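Local coordinates for protein beta-N-acetylhexosaminidase (Streptomyces plicatus, PDB 1HP5) that probably removes terminal N-acetylhexosamine residues from the non-reducing ends of glycans, as a retaining family 20 glycoside hydrolase, at residues H169-D174 with L447-L452; G255-A260 with G283-C288; K345-W350 with E360-Q365. All blocks are in the same frame, centred on the assembly; numbering follows the deposited sequence.

Contact 1: residues H169-D174 with L447-L452; sequences HFFGVD and LWTETL. With NGT (3ar,5R,6S,7R,7ar-5-hydroxymethyl-2-methyl-5,6,7,7a-tetrahydro-3ah-pyrano[3,2-D]thiazole-6,7-diol), chain F.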
loop_
_atom_site.group_PDB
_atom_site.type_symbol
_atom_site.label_atom_id
_atom_site.label_comp_id
_atom_site.label_asym_id
_atom_site.label_seq_id
_atom_site.Cartn_x
_atom_site.Cartn_y
_atom_site.Cartn_z
ATOM N N HIS A 169 12.249 11.455 -3.539
ATOM C CA HIS A 169 11.566 12.736 -3.695
ATOM C C HIS A 169 10.589 12.774 -2.534
ATOM O O HIS A 169 9.824 11.827 -2.324
ATOM C CB HIS A 169 10.810 12.847 -5.021
ATOM C CG HIS A 169 11.671 13.279 -6.167
ATOM N ND1 HIS A 169 12.186 12.392 -7.089
ATOM C CD2 HIS A 169 12.126 14.502 -6.528
ATOM C CE1 HIS A 169 12.919 13.050 -7.969
ATOM N NE2 HIS A 169 12.900 14.333 -7.651
ATOM N N PHE A 170 10.633 13.858 -1.770
ATOM C CA PHE A 170 9.763 14.006 -0.618
ATOM C C PHE A 170 8.348 14.401 -1.009
ATOM O O PHE A 170 8.136 15.168 -1.950
ATOM C CB PHE A 170 10.330 15.053 0.341
ATOM C CG PHE A 170 9.500 15.261 1.578
ATOM C CD1 PHE A 170 9.400 14.261 2.541
ATOM C CD2 PHE A 170 8.813 16.455 1.777
ATOM C CE1 PHE A 170 8.628 14.446 3.692
ATOM C CE2 PHE A 170 8.036 16.651 2.926
ATOM C CZ PHE A 170 7.945 15.647 3.882
ATOM N N PHE A 171 7.382 13.848 -0.288
ATOM C CA PHE A 171 5.980 14.161 -0.505
ATOM C C PHE A 171 5.422 14.507 0.868
ATOM O O PHE A 171 5.570 13.737 1.823
ATOM C CB PHE A 171 5.244 12.969 -1.135
ATOM C CG PHE A 171 5.642 12.710 -2.565
ATOM C CD1 PHE A 171 6.766 11.944 -2.862
ATOM C CD2 PHE A 171 4.943 13.303 -3.611
ATOM C CE1 PHE A 171 7.195 11.774 -4.185
ATOM C CE2 PHE A 171 5.361 13.141 -4.940
ATOM C CZ PHE A 171 6.496 12.372 -5.223
ATOM N N GLY A 172 4.819 15.690 0.964
ATOM C CA GLY A 172 4.270 16.160 2.223
ATOM C C GLY A 172 3.081 15.368 2.724
ATOM O O GLY A 172 2.607 14.455 2.056
ATOM N N VAL A 173 2.595 15.736 3.903
ATOM C CA VAL A 173 1.468 15.060 4.526
ATOM C C VAL A 173 0.246 14.968 3.613
ATOM O O VAL A 173 -0.301 13.884 3.426
ATOM C CB VAL A 173 1.070 15.761 5.849
ATOM C CG1 VAL A 173 -0.238 15.177 6.378
ATOM C CG2 VAL A 173 2.189 15.575 6.888
ATOM N N ASP A 174 -0.179 16.091 3.039
ATOM C CA ASP A 174 -1.352 16.075 2.165
ATOM C C ASP A 174 -1.173 15.200 0.926
ATOM O O ASP A 174 -2.121 14.558 0.470
ATOM C CB ASP A 174 -1.745 17.499 1.747
ATOM C CG ASP A 174 -2.285 18.320 2.911
ATOM O OD1 ASP A 174 -2.812 17.722 3.869
ATOM O OD2 ASP A 174 -2.197 19.564 2.863
ATOM N N LEU A 447 6.259 1.843 -4.896
ATOM C CA LEU A 447 6.372 2.947 -5.834
ATOM C C LEU A 447 7.602 3.759 -5.450
ATOM O O LEU A 447 7.535 4.607 -4.555
ATOM C CB LEU A 447 5.121 3.828 -5.790
ATOM C CG LEU A 447 5.118 5.050 -6.715
ATOM C CD1 LEU A 447 5.557 4.655 -8.118
ATOM C CD2 LEU A 447 3.714 5.662 -6.735
ATOM N N TRP A 448 8.727 3.477 -6.110
ATOM C CA TRP A 448 9.976 4.190 -5.849
ATOM C C TRP A 448 9.917 5.520 -6.584
ATOM O O TRP A 448 9.323 5.614 -7.655
ATOM C CB TRP A 448 11.178 3.365 -6.316
ATOM C CG TRP A 448 11.228 2.022 -5.663
ATOM C CD1 TRP A 448 10.744 0.848 -6.162
ATOM C CD2 TRP A 448 11.731 1.730 -4.358
ATOM N NE1 TRP A 448 10.914 -0.161 -5.245
ATOM C CE2 TRP A 448 11.519 0.352 -4.128
ATOM C CE3 TRP A 448 12.343 2.499 -3.356
ATOM C CZ2 TRP A 448 11.897 -0.279 -2.932
ATOM C CZ3 TRP A 448 12.721 1.876 -2.166
ATOM C CH2 TRP A 448 12.495 0.496 -1.968
ATOM N N THR A 449 10.554 6.546 -6.031
ATOM C CA THR A 449 10.454 7.862 -6.643
ATOM C C THR A 449 11.697 8.542 -7.212
ATOM O O THR A 449 11.780 9.773 -7.228
ATOM C CB THR A 449 9.756 8.817 -5.661
ATOM O OG1 THR A 449 10.493 8.861 -4.433
ATOM C CG2 THR A 449 8.334 8.315 -5.361
ATOM N N GLU A 450 12.661 7.761 -7.693
ATOM C CA GLU A 450 13.851 8.368 -8.287
ATOM C C GLU A 450 13.441 9.345 -9.382
ATOM O O GLU A 450 14.044 10.406 -9.527
ATOM C CB GLU A 450 14.774 7.312 -8.926
ATOM C CG GLU A 450 15.719 6.620 -7.960
ATOM C CD GLU A 450 15.158 5.326 -7.408
ATOM O OE1 GLU A 450 13.916 5.183 -7.358
ATOM O OE2 GLU A 450 15.968 4.459 -7.016
ATOM N N THR A 451 12.401 8.985 -10.135
ATOM C CA THR A 451 11.941 9.792 -11.264
ATOM C C THR A 451 10.598 10.497 -11.101
ATOM O O THR A 451 10.108 11.120 -12.046
ATOM C CB THR A 451 11.827 8.921 -12.532
ATOM O OG1 THR A 451 10.696 8.046 -12.408
ATOM C CG2 THR A 451 13.076 8.084 -12.717
ATOM N N LEU A 452 10.001 10.403 -9.919
ATOM C CA LEU A 452 8.697 11.012 -9.686
ATOM C C LEU A 452 8.768 12.094 -8.610
ATOM O O LEU A 452 9.231 11.849 -7.493
ATOM C CB LEU A 452 7.708 9.918 -9.283
ATOM C CG LEU A 452 7.782 8.680 -10.189
ATOM C CD1 LEU A 452 6.944 7.554 -9.599
ATOM C CD2 LEU A 452 7.305 9.038 -11.595
HETATM C C1 NGT F . 15.560 -1.482 -5.868
HETATM C C2 NGT F . 16.277 -0.707 -4.722
HETATM C C3 NGT F . 15.672 0.725 -4.526
HETATM C C4 NGT F . 15.369 1.432 -5.859
HETATM C C5 NGT F . 14.484 0.535 -6.750
HETATM C C6 NGT F . 14.155 1.146 -8.110
HETATM C C7 NGT F . 15.091 -2.224 -3.493
HETATM C C8 NGT F . 14.634 -3.100 -2.350
HETATM N N2 NGT F . 16.106 -1.474 -3.495
HETATM S S1 NGT F . 14.131 -2.268 -4.974
HETATM O O3 NGT F . 16.550 1.511 -3.736
HETATM O O4 NGT F . 14.711 2.658 -5.593
HETATM O O5 NGT F . 15.158 -0.760 -6.994
HETATM O O6 NGT F . 13.201 0.346 -8.808
#

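Contact 2: residues G255-A260 with G283-C288; sequences GHTNAA and GFSSLC. With NGT (3ar,5R,6S,7R,7ar-5-hydroxymethyl-2-methyl-5,6,7,7a-tetrahydro-3ah-pyrano[3,2-D]thiazole-6,7-diol), chain F.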
loop_
_atom_site.group_PDB
_atom_site.type_symbol
_atom_site.label_atom_id
_atom_site.label_comp_id
_atom_site.label_asym_id
_atom_site.label_seq_id
_atom_site.Cartn_x
_atom_site.Cartn_y
_atom_site.Cartn_z
ATOM N N GLY A 255 22.524 -0.619 4.402
ATOM C CA GLY A 255 22.757 0.093 3.154
ATOM C C GLY A 255 21.733 1.202 2.954
ATOM O O GLY A 255 20.841 1.371 3.790
ATOM N N HIS A 256 21.850 1.953 1.857
ATOM C CA HIS A 256 20.921 3.053 1.574
ATOM C C HIS A 256 20.830 3.981 2.786
ATOM O O HIS A 256 19.748 4.461 3.145
ATOM C CB HIS A 256 19.534 2.492 1.244
ATOM C CG HIS A 256 19.432 1.917 -0.134
ATOM N ND1 HIS A 256 19.239 2.699 -1.251
ATOM C CD2 HIS A 256 19.530 0.641 -0.579
ATOM C CE1 HIS A 256 19.223 1.932 -2.327
ATOM N NE2 HIS A 256 19.398 0.678 -1.948
ATOM N N THR A 257 21.978 4.246 3.393
ATOM C CA THR A 257 22.042 5.075 4.592
ATOM C C THR A 257 22.825 6.382 4.461
ATOM O O THR A 257 23.191 6.980 5.471
ATOM C CB THR A 257 22.655 4.258 5.743
ATOM O OG1 THR A 257 23.839 3.594 5.274
ATOM C CG2 THR A 257 21.674 3.204 6.234
ATOM N N ASN A 258 23.063 6.855 3.241
ATOM C CA ASN A 258 23.842 8.082 3.098
ATOM C C ASN A 258 23.289 9.317 3.802
ATOM O O ASN A 258 24.063 10.112 4.332
ATOM C CB ASN A 258 24.084 8.437 1.633
ATOM C CG ASN A 258 25.224 9.430 1.475
ATOM O OD1 ASN A 258 26.386 9.089 1.704
ATOM N ND2 ASN A 258 24.898 10.667 1.113
ATOM N N ALA A 259 21.969 9.492 3.812
ATOM C CA ALA A 259 21.392 10.665 4.469
ATOM C C ALA A 259 21.824 10.715 5.934
ATOM O O ALA A 259 22.186 11.776 6.453
ATOM C CB ALA A 259 19.874 10.636 4.364
ATOM N N ALA A 260 21.791 9.564 6.595
ATOM C CA ALA A 260 22.193 9.482 7.994
ATOM C C ALA A 260 23.697 9.697 8.120
ATOM O O ALA A 260 24.152 10.477 8.959
ATOM C CB ALA A 260 21.810 8.128 8.570
ATOM N N GLY A 283 23.765 1.380 -3.721
ATOM C CA GLY A 283 24.829 0.482 -3.295
ATOM C C GLY A 283 26.148 0.962 -2.721
ATOM O O GLY A 283 26.954 0.138 -2.301
ATOM N N PHE A 284 26.374 2.268 -2.655
ATOM C CA PHE A 284 27.649 2.777 -2.161
ATOM C C PHE A 284 27.742 3.105 -0.671
ATOM O O PHE A 284 28.843 3.252 -0.135
ATOM C CB PHE A 284 28.032 4.012 -2.981
ATOM C CG PHE A 284 26.988 5.093 -2.969
ATOM C CD1 PHE A 284 26.960 6.043 -1.953
ATOM C CD2 PHE A 284 26.012 5.145 -3.957
ATOM C CE1 PHE A 284 25.975 7.028 -1.921
ATOM C CE2 PHE A 284 25.023 6.127 -3.933
ATOM C CZ PHE A 284 25.005 7.068 -2.913
ATOM N N SER A 285 26.602 3.209 0.003
ATOM C CA SER A 285 26.592 3.562 1.419
ATOM C C SER A 285 26.489 2.378 2.364
ATOM O O SER A 285 25.907 1.344 2.034
ATOM C CB SER A 285 25.424 4.503 1.707
ATOM O OG SER A 285 24.198 3.838 1.450
ATOM N N SER A 286 27.038 2.554 3.559
ATOM C CA SER A 286 26.992 1.514 4.571
ATOM C C SER A 286 27.256 2.064 5.959
ATOM O O SER A 286 28.169 2.860 6.151
ATOM C CB SER A 286 28.032 0.432 4.277
ATOM O OG SER A 286 28.099 -0.482 5.358
ATOM N N LEU A 287 26.447 1.644 6.924
ATOM C CA LEU A 287 26.655 2.063 8.296
ATOM C C LEU A 287 27.970 1.398 8.688
ATOM O O LEU A 287 28.421 0.474 8.002
ATOM C CB LEU A 287 25.529 1.550 9.188
ATOM C CG LEU A 287 24.153 2.197 9.017
ATOM C CD1 LEU A 287 23.164 1.544 9.974
ATOM C CD2 LEU A 287 24.257 3.691 9.293
ATOM N N CYS A 288 28.590 1.857 9.769
ATOM C CA CYS A 288 29.848 1.264 10.199
ATOM C C CYS A 288 29.582 0.119 11.170
ATOM O O CYS A 288 29.372 0.331 12.365
ATOM C CB CYS A 288 30.753 2.316 10.854
ATOM S SG CYS A 288 32.432 1.659 11.126
HETATM C C1 NGT F . 15.560 -1.482 -5.868
HETATM C C2 NGT F . 16.277 -0.707 -4.722
HETATM C C3 NGT F . 15.672 0.725 -4.526
HETATM C C4 NGT F . 15.369 1.432 -5.859
HETATM C C5 NGT F . 14.484 0.535 -6.750
HETATM C C6 NGT F . 14.155 1.146 -8.110
HETATM C C7 NGT F . 15.091 -2.224 -3.493
HETATM C C8 NGT F . 14.634 -3.100 -2.350
HETATM N N2 NGT F . 16.106 -1.474 -3.495
HETATM S S1 NGT F . 14.131 -2.268 -4.974
HETATM O O3 NGT F . 16.550 1.511 -3.736
HETATM O O4 NGT F . 14.711 2.658 -5.593
HETATM O O5 NGT F . 15.158 -0.760 -6.994
HETATM O O6 NGT F . 13.201 0.346 -8.808
HETATM O O HOH W 1 24.035 0.714 0.016
#

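Contact 3: residues K345-W350 with E360-Q365; sequences KTVVGW and EGALVQ. With NGT (3ar,5R,6S,7R,7ar-5-hydroxymethyl-2-methyl-5,6,7,7a-tetrahydro-3ah-pyrano[3,2-D]thiazole-6,7-diol), chain F.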
loop_
_atom_site.group_PDB
_atom_site.type_symbol
_atom_site.label_atom_id
_atom_site.label_comp_id
_atom_site.label_asym_id
_atom_site.label_seq_id
_atom_site.Cartn_x
_atom_site.Cartn_y
_atom_site.Cartn_z
ATOM N N LYS A 345 8.094 -4.820 18.327
ATOM C CA LYS A 345 7.611 -4.902 16.953
ATOM C C LYS A 345 8.117 -6.133 16.213
ATOM O O LYS A 345 9.065 -6.790 16.646
ATOM C CB LYS A 345 8.005 -3.635 16.185
ATOM C CG LYS A 345 7.476 -2.345 16.809
ATOM C CD LYS A 345 5.957 -2.365 16.931
ATOM C CE LYS A 345 5.440 -1.106 17.622
ATOM N NZ LYS A 345 3.956 -1.123 17.753
ATOM N N THR A 346 7.461 -6.444 15.099
ATOM C CA THR A 346 7.829 -7.580 14.262
ATOM C C THR A 346 8.690 -7.022 13.137
ATOM O O THR A 346 8.282 -6.092 12.442
ATOM C CB THR A 346 6.583 -8.258 13.671
ATOM O OG1 THR A 346 5.797 -8.805 14.736
ATOM C CG2 THR A 346 6.975 -9.373 12.704
ATOM N N VAL A 347 9.884 -7.577 12.968
ATOM C CA VAL A 347 10.785 -7.084 11.942
ATOM C C VAL A 347 10.438 -7.522 10.523
ATOM O O VAL A 347 9.956 -8.633 10.284
ATOM C CB VAL A 347 12.254 -7.484 12.248
ATOM C CG1 VAL A 347 12.400 -8.982 12.231
ATOM C CG2 VAL A 347 13.195 -6.849 11.224
ATOM N N VAL A 348 10.662 -6.608 9.587
ATOM C CA VAL A 348 10.433 -6.870 8.178
ATOM C C VAL A 348 11.693 -6.391 7.472
ATOM O O VAL A 348 12.267 -5.360 7.840
ATOM C CB VAL A 348 9.230 -6.077 7.621
ATOM C CG1 VAL A 348 9.045 -6.393 6.134
ATOM C CG2 VAL A 348 7.964 -6.426 8.399
ATOM N N GLY A 349 12.134 -7.145 6.474
ATOM C CA GLY A 349 13.316 -6.750 5.737
ATOM C C GLY A 349 13.194 -7.189 4.296
ATOM O O GLY A 349 12.346 -8.021 3.969
ATOM N N TRP A 350 14.016 -6.617 3.421
ATOM C CA TRP A 350 13.993 -7.024 2.025
ATOM C C TRP A 350 14.571 -8.433 2.050
ATOM O O TRP A 350 15.201 -8.812 3.039
ATOM C CB TRP A 350 14.828 -6.064 1.179
ATOM C CG TRP A 350 14.217 -4.690 1.150
ATOM C CD1 TRP A 350 14.648 -3.581 1.822
ATOM C CD2 TRP A 350 13.046 -4.290 0.428
ATOM N NE1 TRP A 350 13.821 -2.515 1.558
ATOM C CE2 TRP A 350 12.829 -2.919 0.706
ATOM C CE3 TRP A 350 12.161 -4.954 -0.433
ATOM C CZ2 TRP A 350 11.761 -2.200 0.156
ATOM C CZ3 TRP A 350 11.098 -4.236 -0.984
ATOM C CH2 TRP A 350 10.909 -2.875 -0.685
ATOM N N GLU A 360 12.957 -15.193 14.610
ATOM C CA GLU A 360 11.625 -15.775 14.666
ATOM C C GLU A 360 10.565 -14.683 14.508
ATOM O O GLU A 360 10.685 -13.612 15.097
ATOM C CB GLU A 360 11.444 -16.491 16.008
ATOM C CG GLU A 360 10.231 -17.397 16.101
ATOM C CD GLU A 360 10.118 -18.059 17.466
ATOM O OE1 GLU A 360 11.117 -18.657 17.924
ATOM O OE2 GLU A 360 9.033 -17.986 18.083
ATOM N N GLY A 361 9.540 -14.958 13.706
ATOM C CA GLY A 361 8.472 -13.993 13.498
ATOM C C GLY A 361 8.709 -12.991 12.380
ATOM O O GLY A 361 7.781 -12.318 11.929
ATOM N N ALA A 362 9.947 -12.889 11.919
ATOM C CA ALA A 362 10.275 -11.945 10.861
ATOM C C ALA A 362 9.626 -12.278 9.521
ATOM O O ALA A 362 9.208 -13.414 9.269
ATOM C CB ALA A 362 11.783 -11.866 10.694
ATOM N N LEU A 363 9.525 -11.257 8.674
ATOM C CA LEU A 363 8.980 -11.405 7.334
ATOM C C LEU A 363 10.010 -10.801 6.403
ATOM O O LEU A 363 10.706 -9.857 6.776
ATOM C CB LEU A 363 7.662 -10.640 7.167
ATOM C CG LEU A 363 6.404 -11.135 7.885
ATOM C CD1 LEU A 363 6.442 -10.712 9.341
ATOM C CD2 LEU A 363 5.172 -10.542 7.203
ATOM N N VAL A 364 10.135 -11.353 5.205
ATOM C CA VAL A 364 11.078 -10.798 4.254
ATOM C C VAL A 364 10.307 -10.457 3.002
ATOM O O VAL A 364 9.378 -11.172 2.608
ATOM C CB VAL A 364 12.241 -11.771 3.921
ATOM C CG1 VAL A 364 13.022 -12.080 5.191
ATOM C CG2 VAL A 364 11.714 -13.045 3.264
ATOM N N GLN A 365 10.684 -9.344 2.391
ATOM C CA GLN A 365 10.025 -8.873 1.188
ATOM C C GLN A 365 10.893 -9.190 -0.017
ATOM O O GLN A 365 11.973 -8.631 -0.175
ATOM C CB GLN A 365 9.783 -7.364 1.299
ATOM C CG GLN A 365 8.910 -6.791 0.195
ATOM C CD GLN A 365 8.541 -5.334 0.437
ATOM O OE1 GLN A 365 8.813 -4.773 1.507
ATOM N NE2 GLN A 365 7.911 -4.716 -0.556
HETATM C C1 NGT F . 15.560 -1.482 -5.868
HETATM C C2 NGT F . 16.277 -0.707 -4.722
HETATM C C3 NGT F . 15.672 0.725 -4.526
HETATM C C4 NGT F . 15.369 1.432 -5.859
HETATM C C5 NGT F . 14.484 0.535 -6.750
HETATM C C6 NGT F . 14.155 1.146 -8.110
HETATM C C7 NGT F . 15.091 -2.224 -3.493
HETATM C C8 NGT F . 14.634 -3.100 -2.350
HETATM N N2 NGT F . 16.106 -1.474 -3.495
HETATM S S1 NGT F . 14.131 -2.268 -4.974
HETATM O O3 NGT F . 16.550 1.511 -3.736
HETATM O O4 NGT F . 14.711 2.658 -5.593
HETATM O O5 NGT F . 15.158 -0.760 -6.994
HETATM O O6 NGT F . 13.201 0.346 -8.808
#

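Contact 1: residues H169-D174 with L447-L452
The imidazole of His169 meets the backbone of Thr449 through its edge: ND1 of His169 donates to Thr449 O over 2.7 Å, with the acceptor in the ring plane. The bond is almost straight at the hydrogen (175°) and runs nearly along the C=O axis. In His169, chi1 of -84° sets CG beside the backbone N, and chi2 near 100° turns ND1 to Thr449 O. A longer hydrogen bond runs from His169 N to Thr449 OG1 (3.3 Å), a hydroxyl also bonded to Asp165 O. Leu452 O comes to 3.0 Å from His169 ND1, but at an angle too poor for a hydrogen bond.

The apolar part belongs to Phe171, whose CE1 lies 3.8 Å from Thr449 CG2, the two side chains arriving from opposite directions. Leu452 O sits at the edge of the phenyl ring, and Leu458 of helix 455-462 also packs against the Phe171 side chain.

Both segments follow neighbouring strands of the catalytic TIM barrel: 169-174 comes after its first strand, 159-165, and 447-452 leaves the end of its last, 440-447. The contact thus joins the loops that leave the two strands where the barrel closes.

On the ligand side, a bend in the Glu450 chain turns the carboxylate to the bound thiazoline sugar, and OE2 of Glu450 accepts a short hydrogen bond from the sugar O4 (2.6 Å). Arg168 NH1 is also bonded to the sugar and makes a long, weak ion pair with Glu450 OE2. Trp448 offers one indole face to the pyranose, with its CG 3.7 Å from the sugar C5 and O4 lying over the same face near CE3. An alanine here removes that flat platform, and the sugar would probably lose its apolar support at C5, with a gap opened beside Tyr399, whose ring meets the indole.

Contact 2: residues G255-A260 with G283-C288
Ser285 fits its hydroxyl against the backbone leading into helix 258-263: OG of Ser285 accepts from Thr257 N at 3.0 Å, with 147° at the hydrogen. At chi1 63°, OG sits between the backbone N and carbonyl carbon of its own residue, close to Thr257 N, and Asp198 OD1 is its second partner. The same carboxylate oxygen binds Asn258 N, at the start of the helix. Beside this tight spot, Thr257 and Leu287 meet nearly perpendicularly, with CG2 of Thr257 3.9 Å from CG of Leu287, while Thr257 OG1 is bonded back to Pro254 O.

The other side is looser. A water accepts from His256 N (3.1 Å) and donates to Ser285 O (2.8 Å), bridging backbone atoms that share no N-H...O bond. Exposed Phe284 turns a ring edge to Asn258 OD1, no nearer than 4.2 Å at CE1.

This polar footing is likely to steady the backbone from which the His256 ring extends into the barrel's active site. There ND1 is bonded to Asp197 and NE2 to Glu320, so both nitrogens are engaged, the ring is unlikely to rotate, and CE1 approaches O3 of the bound sugar (3.1 Å).

Contact 3: residues K345-W350 with E360-Q365
Trp350 and Gln365 run alongside each other in the same direction, their ring and amide planes 30° apart. The Gln365 amide lies over the rim of one indole face, near CZ3 and CH2 of Trp350, modelled so close that the exact spacing is doubtful. Over the opposite face, centrally, sits the methyl C8 of the bound thiazoline, 3.4 Å from Trp350 CD2. Gln365 reaches this place as an extended chain, CG anti to the backbone N (chi1 -171°).

The next shell fixes both groups: Trp350 NE1 is bonded to Glu250, while Gln365 OE1 is bonded to His315 and NE2 to both Glu444 and Ser393.

Behind them two parallel neighbouring strands of the TIM barrel, 346-350 and 363-366, set the register. Leu363 N donates to Val347 O, Gly349 N to Leu363 O, and Gln365 N to Gly349 O, the last over 2.6 Å. Val348, Leu363, Trp350 and Gln365 share the inward face. Away from it, Val347 CG1 presses on Ala362 CB, closer than usual at 3.3 Å, and Val347 also meets helix 326-342.

Both ends of the buried amide are engaged, which probably limits its rotation beside the indole, and the anchored indole in turn gives the methyl an apolar wall, consistent with recognition of a substrate's N-acetyl group.

All three contacts touch the same bound thiazoline, a mimic of the cyclised intermediate expected in the substrate-assisted mechanism of this family, and they meet different parts of it. Contacts 1 and 3 have centres about 24 Å apart yet meet beside the ligand, where Trp448 CH2 packs 3.5 Å from Trp350 CZ2. Contact 2, with its centre about 20 Å from each of the others, stays separate: its nearest atoms are about 6 Å from contact 1 and about 7 Å from contact 3. Along the chain, contacts 2 and 3 follow one another inside the span closed by contact 1.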